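Local atomic coordinates of SspB protein (PDB entry 6JUF), a protein that probably acts as a metal-dependent DNase component of the Ssp system, a phosphorothioation-sensing bacterial defence with broad anti-phage activity. Residues M60-W63 against S64-K68. Numbering follows the deposited sequence.
Sequences MRYW and SRAFK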
ATOM      1  N   MET B  60      13.408   4.202   9.835  1.00  9.04           N
ATOM      2  CA  MET B  60      12.492   3.131  10.277  1.00 10.15           C
ATOM      3  C   MET B  60      12.171   3.248  11.790  1.00  8.98           C
ATOM      4  O   MET B  60      11.010   3.159  12.194  1.00  9.55           O
ATOM      5  CB  MET B  60      13.121   1.772   9.960  1.00 12.09           C
ATOM      6  CG  MET B  60      12.273   0.563  10.357  1.00 11.81           C
ATOM      7  SD  MET B  60      13.215  -0.926  10.058  1.00 13.57           S
ATOM      8  CE  MET B  60      11.938  -2.125   9.704  1.00 14.84           C
ATOM      9  N   ARG B  61      13.221   3.479  12.596  1.00  7.84           N
ATOM     10  CA  ARG B  61      13.073   3.714  14.026  1.00  7.94           C
ATOM     11  C   ARG B  61      12.163   4.922  14.303  1.00  7.91           C
ATOM     12  O   ARG B  61      11.233   4.843  15.145  1.00  8.60           O
ATOM     13  CB  ARG B  61      14.483   3.934  14.592  1.00  8.73           C
ATOM     14  CG  ARG B  61      14.555   4.304  16.098  1.00 10.02           C
ATOM     15  CD  ARG B  61      16.007   4.631  16.446  1.00  8.66           C
ATOM     16  NE  ARG B  61      16.113   5.094  17.800  1.00 14.13           N
ATOM     17  CZ  ARG B  61      17.287   5.278  18.406  1.00 14.55           C
ATOM     18  NH1 ARG B  61      18.415   4.993  17.724  1.00 14.78           N
ATOM     19  NH2 ARG B  61      17.324   5.726  19.656  1.00 16.88           N
ATOM     20  N   TYR B  62      12.424   6.033  13.585  1.00  7.16           N
ATOM     21  CA  TYR B  62      11.683   7.271  13.720  1.00  7.43           C
ATOM     22  C   TYR B  62      10.174   7.038  13.474  1.00  7.67           C
ATOM     23  O   TYR B  62       9.330   7.463  14.232  1.00  9.34           O
ATOM     24  CB  TYR B  62      12.260   8.363  12.782  1.00  7.18           C
ATOM     25  CG  TYR B  62      11.314   9.546  12.734  1.00  8.67           C
ATOM     26  CD1 TYR B  62      11.327  10.541  13.721  1.00 10.41           C
ATOM     27  CD2 TYR B  62      10.356   9.626  11.683  1.00  8.43           C
ATOM     28  CE1 TYR B  62      10.391  11.570  13.693  1.00 10.21           C
ATOM     29  CE2 TYR B  62       9.437  10.689  11.651  1.00  8.77           C
ATOM     30  CZ  TYR B  62       9.474  11.648  12.685  1.00  9.65           C
ATOM     31  OH  TYR B  62       8.545  12.660  12.677  1.00  8.60           O
ATOM     32  N   TRP B  63       9.876   6.333  12.392  1.00  8.02           N
ATOM     33  CA  TRP B  63       8.473   6.163  11.979  1.00  7.62           C
ATOM     34  C   TRP B  63       7.741   5.352  13.026  1.00  7.76           C
ATOM     35  O   TRP B  63       6.579   5.627  13.335  1.00  7.81           O
ATOM     36  CB  TRP B  63       8.291   5.605  10.573  1.00  7.54           C
ATOM     37  CG  TRP B  63       8.517   6.639   9.536  1.00  7.80           C
ATOM     38  CD1 TRP B  63       9.437   6.619   8.499  1.00  8.51           C
ATOM     39  CD2 TRP B  63       7.762   7.897   9.390  1.00  8.08           C
ATOM     40  NE1 TRP B  63       9.333   7.802   7.734  1.00  8.37           N
ATOM     41  CE2 TRP B  63       8.334   8.591   8.222  1.00  8.39           C
ATOM     42  CE3 TRP B  63       6.671   8.481  10.070  1.00  6.91           C
ATOM     43  CZ2 TRP B  63       7.861   9.843   7.802  1.00  9.29           C
ATOM     44  CZ3 TRP B  63       6.207   9.740   9.622  1.00  7.76           C
ATOM     45  CH2 TRP B  63       6.789  10.388   8.527  1.00  8.76           C
ATOM     46  N   SER B  64       8.386   4.321  13.572  1.00  8.00           N
ATOM     47  CA  SER B  64       7.700   3.552  14.652  1.00  9.09           C
ATOM     48  C   SER B  64       7.381   4.431  15.871  1.00  8.07           C
ATOM     49  O   SER B  64       6.270   4.319  16.395  1.00 10.11           O
ATOM     50  CB  SER B  64       8.601   2.426  15.125  1.00 13.00           C
ATOM     51  OG  SER B  64       8.457   1.371  14.200  1.00 14.94           O
ATOM     52  N   ARG B  65       8.325   5.290  16.316  1.00  9.69           N
ATOM     53  CA  ARG B  65       8.101   6.201  17.448  1.00 10.98           C
ATOM     54  C   ARG B  65       6.990   7.206  17.074  1.00  7.54           C
ATOM     55  O   ARG B  65       6.098   7.497  17.856  1.00  9.29           O
ATOM     56  CB  ARG B  65       9.427   6.894  17.740  1.00 11.31           C
ATOM     57  CG  ARG B  65       9.671   7.626  19.064  1.00 19.44           C
ATOM     58  CD  ARG B  65      11.188   7.885  19.156  1.00 20.94           C
ATOM     59  NE  ARG B  65      11.794   9.003  18.318  1.00 31.82           N
ATOM     60  CZ  ARG B  65      12.973   8.979  17.641  1.00 25.43           C
ATOM     61  NH1 ARG B  65      13.729   7.872  17.585  1.00 23.61           N
ATOM     62  NH2 ARG B  65      13.391  10.029  16.971  1.00 28.46           N
ATOM     63  N   ALA B  66       7.092   7.723  15.851  1.00  7.16           N
ATOM     64  CA  ALA B  66       6.184   8.858  15.425  1.00  6.78           C
ATOM     65  C   ALA B  66       4.749   8.388  15.321  1.00  7.71           C
ATOM     66  O   ALA B  66       3.792   9.116  15.587  1.00  9.56           O
ATOM     67  CB  ALA B  66       6.667   9.409  14.066  1.00  7.87           C
ATOM     68  N   PHE B  67       4.585   7.140  14.906  1.00  6.92           N
ATOM     69  CA  PHE B  67       3.203   6.570  14.784  1.00  7.46           C
ATOM     70  C   PHE B  67       2.734   6.010  16.142  1.00  7.57           C
ATOM     71  O   PHE B  67       1.648   5.428  16.222  1.00  9.36           O
ATOM     72  CB  PHE B  67       3.110   5.476  13.686  1.00  7.39           C
ATOM     73  CG  PHE B  67       3.001   6.048  12.293  1.00  6.32           C
ATOM     74  CD1 PHE B  67       1.877   6.804  11.929  1.00  7.77           C
ATOM     75  CD2 PHE B  67       4.017   5.857  11.374  1.00  7.19           C
ATOM     76  CE1 PHE B  67       1.782   7.325  10.644  1.00  7.06           C
ATOM     77  CE2 PHE B  67       3.949   6.392  10.113  1.00  6.89           C
ATOM     78  CZ  PHE B  67       2.835   7.151   9.720  1.00  7.21           C
ATOM     79  N   LYS B  68       3.511   6.216  17.200  1.00  7.75           N
ATOM     80  CA  LYS B  68       3.127   5.774  18.563  1.00  8.82           C
ATOM     81  C   LYS B  68       3.110   4.267  18.671  1.00  8.65           C
ATOM     82  O   LYS B  68       2.347   3.669  19.466  1.00  8.63           O
ATOM     83  CB  LYS B  68       1.813   6.426  19.064  1.00  7.86           C
ATOM     84  CG  LYS B  68       1.693   7.936  18.836  1.00  8.10           C
ATOM     85  CD  LYS B  68       2.802   8.793  19.396  1.00  8.17           C
ATOM     86  CE  LYS B  68       2.378  10.248  19.661  1.00 10.61           C
ATOM     87  NZ  LYS B  68       1.844  10.908  18.445  1.00 10.69           N
TER
HETATM   88  O   HOH W   1       8.914   1.683  11.337  1.00 16.93           O
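Ala66 sets its methyl CB over one face of the Tyr62 ring, 4.1 Å from the centroid, a CH-pi contact for which a small side chain one turn on suits well. The Tyr62 OH is hydrogen-bonded to Trp127 O, and the Tyr62 side chain lies about 8 Å from that of Glu18, a magnesium-binding residue. One position along, Trp63 CE3 lies 3.4 Å from Phe67 CE2; the rings are inclined by 30° and slid apart, so they hardly overlap. Four residues apart, the two side chains leave the helix on the same side, and in both CG is anti to the carbonyl carbon (Trp63 chi1 -77°, Phe67 chi1 -80°), which lets the rings meet.

Arg61 NE comes within 3.7 Å of Arg65 NH1, at the edge of the Arg65 guanidinium, whose plane is nearly perpendicular to that of Arg61. Arg61 reaches out extended, while Arg65 bends at chi3; Arg61 NE and Arg65 NH1 both form salt bridges to Glu72 OE2, long side chains suiting a shared carboxylate, and Arg65 also makes a cation-pi contact with Trp127.

Beneath these pairs run i to i+4 helical bonds, among them Ala66 N to Tyr62 O at 2.8 Å. A water bridges Met60 O and Ser64 OG. Lys68, with positive phi, closes the helix in a Schellman motif. The shared carboxylate probably offsets the two buried positive charges, tying the helix to strand 70-74.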